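Local coordinates for 1-carboxybiuret hydrolase subunit AtzE (PDB 6C62), which hydrolyses 1-carboxybiuret to urea-1,3-dicarboxylate and ammonia, a step in the bacterial breakdown of the herbicide atrazine, at residues Ala157-Gln162 with Cys182-Leu187; Gly173-Pro178 with Gly210-Ser215; Met1-Ile6 with Gln162-Leu167. All coordinates share one frame; numbering follows the deposited sequence.

Contact 1. Residues Ala157-Gln162 with Cys182-Leu187; sequences AIAAGQ and CGVWGL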
ATOM      1  N   ALA A 157      32.927 -11.431  -5.638  1.00 12.76           N
ATOM      2  CA  ALA A 157      34.035 -10.846  -4.872  1.00 13.20           C
ATOM      3  C   ALA A 157      34.407 -11.704  -3.681  1.00 13.41           C
ATOM      4  O   ALA A 157      35.615 -11.774  -3.335  1.00 15.14           O
ATOM      5  CB  ALA A 157      33.732  -9.422  -4.412  1.00 13.05           C
ATOM      6  N   ILE A 158      33.420 -12.352  -3.059  1.00 12.50           N
ATOM      7  CA  ILE A 158      33.704 -13.192  -1.904  1.00 13.04           C
ATOM      8  C   ILE A 158      34.320 -14.529  -2.355  1.00 13.78           C
ATOM      9  O   ILE A 158      35.343 -14.920  -1.812  1.00 11.82           O
ATOM     10  CB  ILE A 158      32.480 -13.447  -1.039  1.00 14.86           C
ATOM     11  CG1 ILE A 158      31.986 -12.078  -0.509  1.00 16.19           C
ATOM     12  CG2 ILE A 158      32.805 -14.399   0.094  1.00 13.76           C
ATOM     13  CD1 ILE A 158      30.625 -12.172  -0.062  1.00 17.33           C
ATOM     14  N   ALA A 159      33.796 -15.141  -3.420  1.00 11.90           N
ATOM     15  CA  ALA A 159      34.280 -16.436  -3.843  1.00 11.85           C
ATOM     16  C   ALA A 159      35.696 -16.317  -4.446  1.00 13.00           C
ATOM     17  O   ALA A 159      36.448 -17.235  -4.372  1.00 14.45           O
ATOM     18  CB  ALA A 159      33.360 -17.069  -4.820  1.00 11.97           C
ATOM     19  N   ALA A 160      36.045 -15.182  -4.995  1.00 12.97           N
ATOM     20  CA  ALA A 160      37.386 -14.935  -5.530  1.00 14.15           C
ATOM     21  C   ALA A 160      38.377 -14.541  -4.444  1.00 14.77           C
ATOM     22  O   ALA A 160      39.526 -14.281  -4.790  1.00 15.72           O
ATOM     23  CB  ALA A 160      37.319 -13.809  -6.562  1.00 12.90           C
ATOM     24  N   GLY A 161      37.980 -14.453  -3.168  1.00 15.11           N
ATOM     25  CA  GLY A 161      38.866 -14.012  -2.100  1.00 15.53           C
ATOM     26  C   GLY A 161      39.224 -12.525  -2.103  1.00 16.01           C
ATOM     27  O   GLY A 161      40.172 -12.132  -1.455  1.00 13.34           O
ATOM     28  N   GLN A 162      38.465 -11.672  -2.819  1.00 15.97           N
ATOM     29  CA  GLN A 162      38.783 -10.225  -2.879  1.00 15.32           C
ATOM     30  C   GLN A 162      38.376  -9.523  -1.572  1.00 15.42           C
ATOM     31  O   GLN A 162      39.119  -8.696  -1.075  1.00 16.68           O
ATOM     32  CB  GLN A 162      38.123  -9.540  -4.076  1.00 15.51           C
ATOM     33  CG  GLN A 162      38.611 -10.057  -5.449  1.00 16.55           C
ATOM     34  CD  GLN A 162      37.692  -9.683  -6.610  1.00 18.48           C
ATOM     35  OE1 GLN A 162      36.612  -9.157  -6.383  1.00 18.20           O
ATOM     36  NE2 GLN A 162      38.123  -9.919  -7.849  1.00 19.18           N
ATOM     37  N   CYS A 182      27.750 -18.927  -6.491  1.00 13.24           N
ATOM     38  CA  CYS A 182      29.161 -18.672  -6.158  1.00 13.83           C
ATOM     39  C   CYS A 182      29.686 -19.514  -4.977  1.00 13.58           C
ATOM     40  O   CYS A 182      30.899 -19.490  -4.680  1.00 12.79           O
ATOM     41  CB  CYS A 182      29.396 -17.196  -5.890  1.00 13.63           C
ATOM     42  SG  CYS A 182      29.328 -16.203  -7.385  1.00 16.79           S
ATOM     43  N   GLY A 183      28.812 -20.226  -4.281  1.00 12.39           N
ATOM     44  CA  GLY A 183      29.244 -20.963  -3.149  1.00 12.09           C
ATOM     45  C   GLY A 183      29.688 -20.112  -1.975  1.00 11.88           C
ATOM     46  O   GLY A 183      30.709 -20.405  -1.344  1.00 12.29           O
ATOM     47  N   VAL A 184      28.879 -19.110  -1.614  1.00 11.36           N
ATOM     48  CA  VAL A 184      29.183 -18.314  -0.456  1.00 11.05           C
ATOM     49  C   VAL A 184      27.908 -18.149   0.378  1.00 10.41           C
ATOM     50  O   VAL A 184      26.841 -18.638  -0.005  1.00 10.56           O
ATOM     51  CB  VAL A 184      29.752 -16.927  -0.846  1.00 11.35           C
ATOM     52  CG1 VAL A 184      31.023 -17.063  -1.697  1.00 12.68           C
ATOM     53  CG2 VAL A 184      28.711 -16.090  -1.604  1.00 11.31           C
ATOM     54  N   TRP A 185      28.055 -17.516   1.537  1.00  9.91           N
ATOM     55  CA  TRP A 185      26.967 -17.363   2.478  1.00  9.94           C
ATOM     56  C   TRP A 185      26.170 -16.091   2.132  1.00 10.00           C
ATOM     57  O   TRP A 185      26.747 -15.092   1.737  1.00  9.86           O
ATOM     58  CB  TRP A 185      27.463 -17.253   3.929  1.00  9.87           C
ATOM     59  CG  TRP A 185      28.031 -18.504   4.458  1.00 10.44           C
ATOM     60  CD1 TRP A 185      29.335 -18.968   4.318  1.00 10.83           C
ATOM     61  CD2 TRP A 185      27.342 -19.492   5.209  1.00 11.09           C
ATOM     62  NE1 TRP A 185      29.472 -20.184   4.953  1.00 11.14           N
ATOM     63  CE2 TRP A 185      28.269 -20.523   5.510  1.00 10.80           C
ATOM     64  CE3 TRP A 185      26.021 -19.634   5.623  1.00 11.30           C
ATOM     65  CZ2 TRP A 185      27.903 -21.669   6.207  1.00 12.05           C
ATOM     66  CZ3 TRP A 185      25.676 -20.766   6.317  1.00 12.32           C
ATOM     67  CH2 TRP A 185      26.606 -21.752   6.613  1.00 12.52           C
ATOM     68  N   GLY A 186      24.852 -16.140   2.295  1.00  9.99           N
ATOM     69  CA  GLY A 186      24.023 -14.950   2.150  1.00 10.25           C
ATOM     70  C   GLY A 186      22.912 -14.927   3.182  1.00 10.93           C
ATOM     71  O   GLY A 186      22.444 -16.005   3.652  1.00 10.36           O
ATOM     72  N   LEU A 187      22.495 -13.707   3.538  1.00 10.47           N
ATOM     73  CA  LEU A 187      21.417 -13.487   4.427  1.00 11.51           C
ATOM     74  C   LEU A 187      20.491 -12.447   3.821  1.00 11.54           C
ATOM     75  O   LEU A 187      20.917 -11.299   3.559  1.00 10.09           O
ATOM     76  CB  LEU A 187      21.936 -12.974   5.788  1.00 12.27           C
ATOM     77  CG  LEU A 187      20.880 -12.419   6.780  1.00 13.33           C
ATOM     78  CD1 LEU A 187      19.937 -13.506   7.233  1.00 13.63           C
ATOM     79  CD2 LEU A 187      21.557 -11.750   7.978  1.00 13.12           C
TER
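Val184 lays its CG1 methyl over the last turn of the helix that ends at Ala159, where it overlaps both Ile158 and Ala159. CG1 stands 3.7 Å from Ile158 CG2, the two branched side chains crossing obliquely. The same methyl lies 3.8 Å from the backbone Ala159 N and 3.9 Å from Ala159 CB, which places it between the two residues. The torsion of Val184 explains this reach: CG1 is anti to the carbonyl carbon (chi1 -58°), and it is this branch that carries the contact. On the helix, Ile158 offers CG2, while its longer branch runs on to touch Leu212 of the neighbouring strand. Beta-branched residues suit both places, since each presents a methyl directly beside its own backbone.

Ala159 also meets Cys182, at the start of the partner segment. Its CB lies 3.5 Å from the carbonyl Cys182 O and 4.1 Å from Cys182 CB, and so small a side chain lets the helix end come close, with CA atoms of Ala159 and Cys182 6.0 Å apart. Cys182 O is hydrogen-bonded to His141 NE2, so the buried carbonyl has a polar partner besides the methyl packed near it.

Glycines turn the chain on both sides. Gly161, with positive phi, closes helix 152-159 in a Schellman motif, in which Gln162 N bonds to Ala157 O at 2.9 Å and Gly161 N to Ile158 O at 3.0 Å. Gly183, also of positive phi, ends helix 176-182 and sends the chain into strand 185-188. Two helix C-termini thus pack together through small and branched apolar side chains beside the central mixed sheet, in the alpha/beta core of an amidase-family enzyme.

Contact 2. Residues Gly173-Pro178 with Gly210-Ser215; sequences GSIRVP and GPLADS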
ATOM      1  N   GLY A 173      15.127 -12.810  -5.125  1.00 10.43           N
ATOM      2  CA  GLY A 173      16.209 -13.785  -5.075  1.00 10.46           C
ATOM      3  C   GLY A 173      17.616 -13.285  -5.183  1.00 10.61           C
ATOM      4  O   GLY A 173      18.541 -14.069  -5.079  1.00 13.26           O
ATOM      5  N   SER A 174      17.829 -12.023  -5.347  1.00 10.15           N
ATOM      6  CA  SER A 174      19.121 -11.520  -5.775  1.00 10.73           C
ATOM      7  C   SER A 174      20.299 -11.524  -4.800  1.00 10.69           C
ATOM      8  O   SER A 174      21.398 -11.131  -5.208  1.00 11.11           O
ATOM      9  CB  SER A 174      18.923 -10.121  -6.388  1.00 11.42           C
ATOM     10  OG  SER A 174      18.356 -10.308  -7.679  1.00 13.64           O
ATOM     11  N   ILE A 175      20.092 -11.945  -3.550  1.00 10.11           N
ATOM     12  CA  ILE A 175      21.178 -12.303  -2.648  1.00 10.76           C
ATOM     13  C   ILE A 175      21.360 -13.810  -2.637  1.00 10.55           C
ATOM     14  O   ILE A 175      22.489 -14.344  -2.743  1.00 10.74           O
ATOM     15  CB  ILE A 175      20.910 -11.824  -1.209  1.00 10.92           C
ATOM     16  CG1 ILE A 175      21.178 -10.329  -1.102  1.00 11.51           C
ATOM     17  CG2 ILE A 175      21.771 -12.568  -0.166  1.00 11.94           C
ATOM     18  CD1 ILE A 175      20.656  -9.682   0.196  1.00 12.82           C
ATOM     19  N   ARG A 176      20.245 -14.500  -2.481  1.00 10.60           N
ATOM     20  CA  ARG A 176      20.247 -15.954  -2.419  1.00 10.17           C
ATOM     21  C   ARG A 176      20.759 -16.627  -3.697  1.00 10.53           C
ATOM     22  O   ARG A 176      21.469 -17.625  -3.605  1.00 10.35           O
ATOM     23  CB  ARG A 176      18.837 -16.438  -2.015  1.00  9.75           C
ATOM     24  CG  ARG A 176      18.475 -15.997  -0.620  1.00  9.22           C
ATOM     25  CD  ARG A 176      16.967 -16.121  -0.458  1.00  9.63           C
ATOM     26  NE  ARG A 176      16.259 -15.108  -1.235  1.00  9.69           N
ATOM     27  CZ  ARG A 176      14.956 -15.158  -1.525  1.00 10.09           C
ATOM     28  NH1 ARG A 176      14.246 -16.194  -1.159  1.00  9.91           N
ATOM     29  NH2 ARG A 176      14.353 -14.160  -2.195  1.00  9.42           N
ATOM     30  N   VAL A 177      20.438 -16.112  -4.875  1.00 10.83           N
ATOM     31  CA  VAL A 177      20.886 -16.707  -6.113  1.00 11.61           C
ATOM     32  C   VAL A 177      22.455 -16.648  -6.275  1.00 13.19           C
ATOM     33  O   VAL A 177      23.093 -17.708  -6.511  1.00 13.12           O
ATOM     34  CB  VAL A 177      20.131 -16.114  -7.336  1.00 12.04           C
ATOM     35  CG1 VAL A 177      20.730 -16.587  -8.667  1.00 11.56           C
ATOM     36  CG2 VAL A 177      18.628 -16.509  -7.266  1.00 12.54           C
ATOM     37  N   PRO A 178      23.082 -15.468  -6.154  1.00 11.77           N
ATOM     38  CA  PRO A 178      24.545 -15.460  -6.215  1.00 12.13           C
ATOM     39  C   PRO A 178      25.240 -16.194  -5.077  1.00 11.78           C
ATOM     40  O   PRO A 178      26.293 -16.754  -5.290  1.00 11.93           O
ATOM     41  CB  PRO A 178      24.929 -13.963  -6.224  1.00 13.43           C
ATOM     42  CG  PRO A 178      23.694 -13.234  -5.899  1.00 14.30           C
ATOM     43  CD  PRO A 178      22.496 -14.125  -6.108  1.00 12.92           C
ATOM     44  N   GLY A 210      20.938  -6.844   2.338  1.00 10.82           N
ATOM     45  CA  GLY A 210      21.618  -7.770   3.252  1.00 10.81           C
ATOM     46  C   GLY A 210      23.026  -8.163   2.839  1.00 10.20           C
ATOM     47  O   GLY A 210      23.503  -7.805   1.736  1.00  9.34           O
ATOM     48  N   PRO A 211      23.732  -8.843   3.740  1.00 10.34           N
ATOM     49  CA  PRO A 211      25.123  -9.208   3.533  1.00  9.62           C
ATOM     50  C   PRO A 211      25.284 -10.565   2.853  1.00 10.21           C
ATOM     51  O   PRO A 211      24.391 -11.445   2.919  1.00  9.93           O
ATOM     52  CB  PRO A 211      25.653  -9.267   4.935  1.00  9.71           C
ATOM     53  CG  PRO A 211      24.438  -9.763   5.758  1.00 10.47           C
ATOM     54  CD  PRO A 211      23.248  -9.194   5.092  1.00  9.77           C
ATOM     55  N   LEU A 212      26.403 -10.691   2.161  1.00 10.38           N
ATOM     56  CA  LEU A 212      26.969 -11.974   1.768  1.00 11.31           C
ATOM     57  C   LEU A 212      28.345 -12.057   2.420  1.00 10.20           C
ATOM     58  O   LEU A 212      28.949 -11.022   2.708  1.00  9.20           O
ATOM     59  CB  LEU A 212      27.138 -12.088   0.258  1.00 11.98           C
ATOM     60  CG  LEU A 212      25.889 -12.125  -0.604  1.00 12.75           C
ATOM     61  CD1 LEU A 212      25.345 -10.720  -0.777  1.00 13.67           C
ATOM     62  CD2 LEU A 212      26.113 -12.723  -1.990  1.00 13.71           C
ATOM     63  N   ALA A 213      28.815 -13.274   2.685  1.00  9.24           N
ATOM     64  CA  ALA A 213      30.033 -13.416   3.464  1.00 10.52           C
ATOM     65  C   ALA A 213      30.718 -14.733   3.280  1.00 10.41           C
ATOM     66  O   ALA A 213      30.181 -15.688   2.709  1.00 10.39           O
ATOM     67  CB  ALA A 213      29.753 -13.157   4.975  1.00 10.52           C
ATOM     68  N   ASP A 214      31.955 -14.771   3.763  1.00 12.94           N
ATOM     69  CA  ASP A 214      32.811 -15.950   3.684  1.00 14.25           C
ATOM     70  C   ASP A 214      32.551 -16.992   4.764  1.00 15.20           C
ATOM     71  O   ASP A 214      33.203 -18.048   4.792  1.00 14.77           O
ATOM     72  CB  ASP A 214      34.264 -15.514   3.713  1.00 16.16           C
ATOM     73  CG  ASP A 214      34.703 -14.965   5.077  1.00 18.39           C
ATOM     74  OD1 ASP A 214      33.889 -14.777   6.055  1.00 20.85           O
ATOM     75  OD2 ASP A 214      35.898 -14.679   5.168  1.00 21.57           O
ATOM     76  N   SER A 215      31.613 -16.710   5.654  1.00 14.70           N
ATOM     77  CA  SER A 215      31.321 -17.582   6.784  1.00 15.66           C
ATOM     78  C   SER A 215      30.016 -17.141   7.396  1.00 14.88           C
ATOM     79  O   SER A 215      29.589 -15.985   7.202  1.00 12.23           O
ATOM     80  CB  SER A 215      32.404 -17.491   7.853  1.00 16.60           C
ATOM     81  OG  SER A 215      32.521 -16.143   8.275  1.00 18.94           O
TER
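Ile175 spreads its two branches over strand 208-213, the longer ending on Gly210, the shorter facing Leu212. The longer one ends in CD1, which rests on the backbone of Gly210, 3.6 Å from Gly210 N and 3.7 Å from Gly210 CA. The shorter one, Ile175 CG2, is 4.1 Å from Leu212 CD1, and the two side chains run at an angle to each other. Leu212 answers with its other methyl as well, CD2 lying 4.0 Å from the carbonyl Ile175 O. Glycine fits at position 210 because a side chain there would point at Ile175 and come tight against CD1. The branches diverge because CG1 is anti to the carbonyl carbon (chi1 -77°) while CG2 is anti to the backbone N. With an alanine in place of Ile175 both branches go, and Gly210 would probably lose its apolar cover and Leu212 one of its packing partners, opening a gap beside the Ser174 loop.

Behind this first shell, Asp170 holds the loop through its carboxylate: OD2 accepts a hydrogen bond from Ile175 N and forms a salt bridge with Arg176 NE. Val177 N bonds to Gly173 O at 2.8 Å, tightening the turn. Ser174, by similarity the residue that forms the acyl-ester intermediate, bonds through OG to Ser150 N; Ile175, next in the chain, is buried beside this probable nucleophile.

The contact therefore sets the loop that leads into helix 176-182 on strand 208-213 of the central sheet. Leu212 also packs on Ser154 and Ile158 of helix 152-159, while Pro211 turns from Ile175 toward helix 216-226.

Contact 3. Residues Met1-Ile6 with Gln162-Leu167; sequences MKTVEI and QVPLSL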
ATOM      1  N   MET A   1      42.114 -16.581   4.880  1.00 41.78           N
ATOM      2  CA  MET A   1      41.567 -16.664   6.261  1.00 38.97           C
ATOM      3  C   MET A   1      40.232 -15.908   6.265  1.00 35.13           C
ATOM      4  O   MET A   1      39.966 -15.016   5.458  1.00 33.60           O
ATOM      5  CB  MET A   1      42.503 -16.036   7.283  1.00 42.41           C
ATOM      6  CG  MET A   1      42.893 -14.594   7.026  1.00 43.97           C
ATOM      7  SD  MET A   1      43.854 -13.992   8.453  1.00 49.81           S
ATOM      8  CE  MET A   1      45.410 -14.902   8.238  1.00 49.44           C
ATOM      9  N   LYS A   2      39.410 -16.301   7.202  1.00 33.12           N
ATOM     10  CA  LYS A   2      38.053 -15.881   7.219  1.00 31.56           C
ATOM     11  C   LYS A   2      37.916 -14.637   8.063  1.00 27.88           C
ATOM     12  O   LYS A   2      38.858 -14.213   8.717  1.00 26.78           O
ATOM     13  CB  LYS A   2      37.161 -17.022   7.719  1.00 36.79           C
ATOM     14  CG  LYS A   2      37.157 -18.253   6.809  1.00 40.48           C
ATOM     15  CD  LYS A   2      36.686 -17.962   5.381  1.00 39.74           C
ATOM     16  CE  LYS A   2      36.166 -19.236   4.735  1.00 43.99           C
ATOM     17  NZ  LYS A   2      37.236 -20.243   4.575  1.00 49.91           N
ATOM     18  N   THR A   3      36.735 -14.028   7.985  1.00 23.57           N
ATOM     19  CA  THR A   3      36.333 -12.842   8.738  1.00 21.17           C
ATOM     20  C   THR A   3      36.834 -12.859  10.160  1.00 20.21           C
ATOM     21  O   THR A   3      37.482 -11.916  10.582  1.00 17.98           O
ATOM     22  CB  THR A   3      34.781 -12.779   8.709  1.00 21.48           C
ATOM     23  OG1 THR A   3      34.351 -12.597   7.347  1.00 22.42           O
ATOM     24  CG2 THR A   3      34.282 -11.630   9.491  1.00 22.30           C
ATOM     25  N   VAL A   4      36.522 -13.916  10.909  1.00 20.05           N
ATOM     26  CA  VAL A   4      36.842 -13.958  12.342  1.00 21.87           C
ATOM     27  C   VAL A   4      38.358 -13.838  12.567  1.00 21.67           C
ATOM     28  O   VAL A   4      38.799 -13.093  13.426  1.00 21.14           O
ATOM     29  CB  VAL A   4      36.275 -15.236  12.985  1.00 25.84           C
ATOM     30  CG1 VAL A   4      36.833 -15.456  14.400  1.00 30.15           C
ATOM     31  CG2 VAL A   4      34.758 -15.129  13.039  1.00 26.76           C
ATOM     32  N   GLU A   5      39.134 -14.571  11.790  1.00 23.13           N
ATOM     33  CA  GLU A   5      40.582 -14.551  11.887  1.00 25.60           C
ATOM     34  C   GLU A   5      41.155 -13.202  11.449  1.00 26.57           C
ATOM     35  O   GLU A   5      42.049 -12.687  12.093  1.00 22.32           O
ATOM     36  CB  GLU A   5      41.165 -15.646  11.006  1.00 31.94           C
ATOM     37  CG  GLU A   5      42.602 -15.891  11.329  1.00 40.14           C
ATOM     38  CD  GLU A   5      43.180 -17.188  10.736  1.00 51.76           C
ATOM     39  OE1 GLU A   5      42.437 -18.008  10.082  1.00 49.57           O
ATOM     40  OE2 GLU A   5      44.422 -17.347  10.945  1.00 53.24           O
ATOM     41  N   ILE A   6      40.620 -12.611  10.369  1.00 21.19           N
ATOM     42  CA  ILE A   6      41.032 -11.260   9.976  1.00 19.60           C
ATOM     43  C   ILE A   6      40.843 -10.265  11.097  1.00 16.89           C
ATOM     44  O   ILE A   6      41.737  -9.464  11.405  1.00 16.84           O
ATOM     45  CB  ILE A   6      40.270 -10.749   8.738  1.00 17.86           C
ATOM     46  CG1 ILE A   6      40.685 -11.542   7.514  1.00 19.78           C
ATOM     47  CG2 ILE A   6      40.612  -9.292   8.490  1.00 17.67           C
ATOM     48  CD1 ILE A   6      39.710 -11.546   6.341  1.00 21.03           C
ATOM     49  N   GLN A 162      38.465 -11.672  -2.819  1.00 15.97           N
ATOM     50  CA  GLN A 162      38.783 -10.225  -2.879  1.00 15.32           C
ATOM     51  C   GLN A 162      38.376  -9.523  -1.572  1.00 15.42           C
ATOM     52  O   GLN A 162      39.119  -8.696  -1.075  1.00 16.68           O
ATOM     53  CB  GLN A 162      38.123  -9.540  -4.076  1.00 15.51           C
ATOM     54  CG  GLN A 162      38.611 -10.057  -5.449  1.00 16.55           C
ATOM     55  CD  GLN A 162      37.692  -9.683  -6.610  1.00 18.48           C
ATOM     56  OE1 GLN A 162      36.612  -9.157  -6.383  1.00 18.20           O
ATOM     57  NE2 GLN A 162      38.123  -9.919  -7.849  1.00 19.18           N
ATOM     58  N   VAL A 163      37.181  -9.818  -1.079  1.00 13.89           N
ATOM     59  CA  VAL A 163      36.731  -9.345   0.215  1.00 13.48           C
ATOM     60  C   VAL A 163      36.010 -10.443   0.956  1.00 11.93           C
ATOM     61  O   VAL A 163      35.486 -11.349   0.344  1.00 12.13           O
ATOM     62  CB  VAL A 163      35.781  -8.088   0.109  1.00 13.95           C
ATOM     63  CG1 VAL A 163      36.548  -6.909  -0.412  1.00 13.73           C
ATOM     64  CG2 VAL A 163      34.606  -8.348  -0.803  1.00 14.82           C
ATOM     65  N   PRO A 164      36.007 -10.385   2.292  1.00 12.45           N
ATOM     66  CA  PRO A 164      35.321 -11.355   3.117  1.00 13.11           C
ATOM     67  C   PRO A 164      33.788 -11.080   3.325  1.00 12.80           C
ATOM     68  O   PRO A 164      33.094 -11.960   3.761  1.00 11.18           O
ATOM     69  CB  PRO A 164      36.046 -11.254   4.458  1.00 13.62           C
ATOM     70  CG  PRO A 164      36.475  -9.817   4.541  1.00 14.07           C
ATOM     71  CD  PRO A 164      36.858  -9.478   3.109  1.00 12.79           C
ATOM     72  N   LEU A 165      33.321  -9.861   3.016  1.00 13.21           N
ATOM     73  CA  LEU A 165      31.961  -9.381   3.272  1.00 13.11           C
ATOM     74  C   LEU A 165      31.566  -8.503   2.110  1.00 11.73           C
ATOM     75  O   LEU A 165      32.379  -7.698   1.619  1.00 10.89           O
ATOM     76  CB  LEU A 165      31.956  -8.553   4.549  1.00 13.44           C
ATOM     77  CG  LEU A 165      30.693  -7.736   4.901  1.00 14.52           C
ATOM     78  CD1 LEU A 165      29.498  -8.643   5.189  1.00 14.97           C
ATOM     79  CD2 LEU A 165      30.966  -6.889   6.141  1.00 14.20           C
ATOM     80  N   SER A 166      30.335  -8.669   1.642  1.00 11.23           N
ATOM     81  CA  SER A 166      29.775  -7.685   0.750  1.00 11.22           C
ATOM     82  C   SER A 166      28.314  -7.419   1.074  1.00 10.82           C
ATOM     83  O   SER A 166      27.696  -8.140   1.863  1.00 10.08           O
ATOM     84  CB  SER A 166      29.925  -8.111  -0.713  1.00 12.20           C
ATOM     85  OG  SER A 166      29.226  -9.312  -0.935  1.00 14.21           O
ATOM     86  N   LEU A 167      27.792  -6.333   0.501  1.00 10.55           N
ATOM     87  CA  LEU A 167      26.349  -6.042   0.559  1.00 10.67           C
ATOM     88  C   LEU A 167      25.703  -6.237  -0.778  1.00 10.40           C
ATOM     89  O   LEU A 167      26.260  -5.851  -1.777  1.00  9.94           O
ATOM     90  CB  LEU A 167      26.079  -4.642   1.076  1.00 11.13           C
ATOM     91  CG  LEU A 167      26.588  -4.301   2.448  1.00 10.46           C
ATOM     92  CD1 LEU A 167      26.006  -2.982   2.904  1.00 10.93           C
ATOM     93  CD2 LEU A 167      26.283  -5.390   3.468  1.00 11.60           C
TER
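Pro164 meets Thr3 and Ile6, two residues about one helical turn apart, and most of what joins the segments is apolar. Ile6 brings its terminal methyl to the ring, CD1 lying 4.1 Å from both Pro164 CG and Pro164 CB, with the side chain at about a right angle to the proline. Its CG1 is anti to the carbonyl carbon (chi1 -69°), and CD1 extends this branch to the ring. The compact ring suits a place where the chain approaches the sheet, since it gives the helix a rigid apolar surface and has no backbone N-H to satisfy.

Thr3 makes a mixed contact. Its OG1 lies 3.6 Å from Pro164 CB, a van der Waals approach, and the two side chains meet at a slant. Asp214 is the polar partner, its OD1 hydrogen-bonded to Thr3 OG1, and it is also joined to Pro164 by a backbone bond. A threonine thus serves both needs, one oxygen packing beside the ring while bonded to a buried carboxylate.

Among backbone bonds, Ile6 N to Lys2 O at 2.9 Å belongs to the first turn of helix 3-11, with Lys2 in the N-cap position and its CE packed against the backbone carbonyl of Asp214.

Away from the annotated active-site residues, the contact seats the first turn of helix 3-11 against the residues entering strand 165-170, with helix 216-226 touched by both Thr3 and Leu165, and helix 152-159 packed against Val163 and Ser166.

In the fold
From the N terminus, contact 3 closes the longest loop, bringing residues 1-6 to the start of strand 165-170. Contact 1 opens at helix 152-159 before that loop is shut and closes at 182-187, so the two cross and share Gln162. Contact 2 opens at 173-178, inside contact 1's loop, and closes at 210-215, crossing contact 1 but following contact 3 in series. The strands unite them: 165-170, 208-213 and 185-188 are consecutive neighbours in the central sheet, through pairs such as Leu212 N to Ser166 O and Trp185 O to Ala213 N. Together they join the N-terminal helix, helix 152-159 and the Ser174 loop to one sheet.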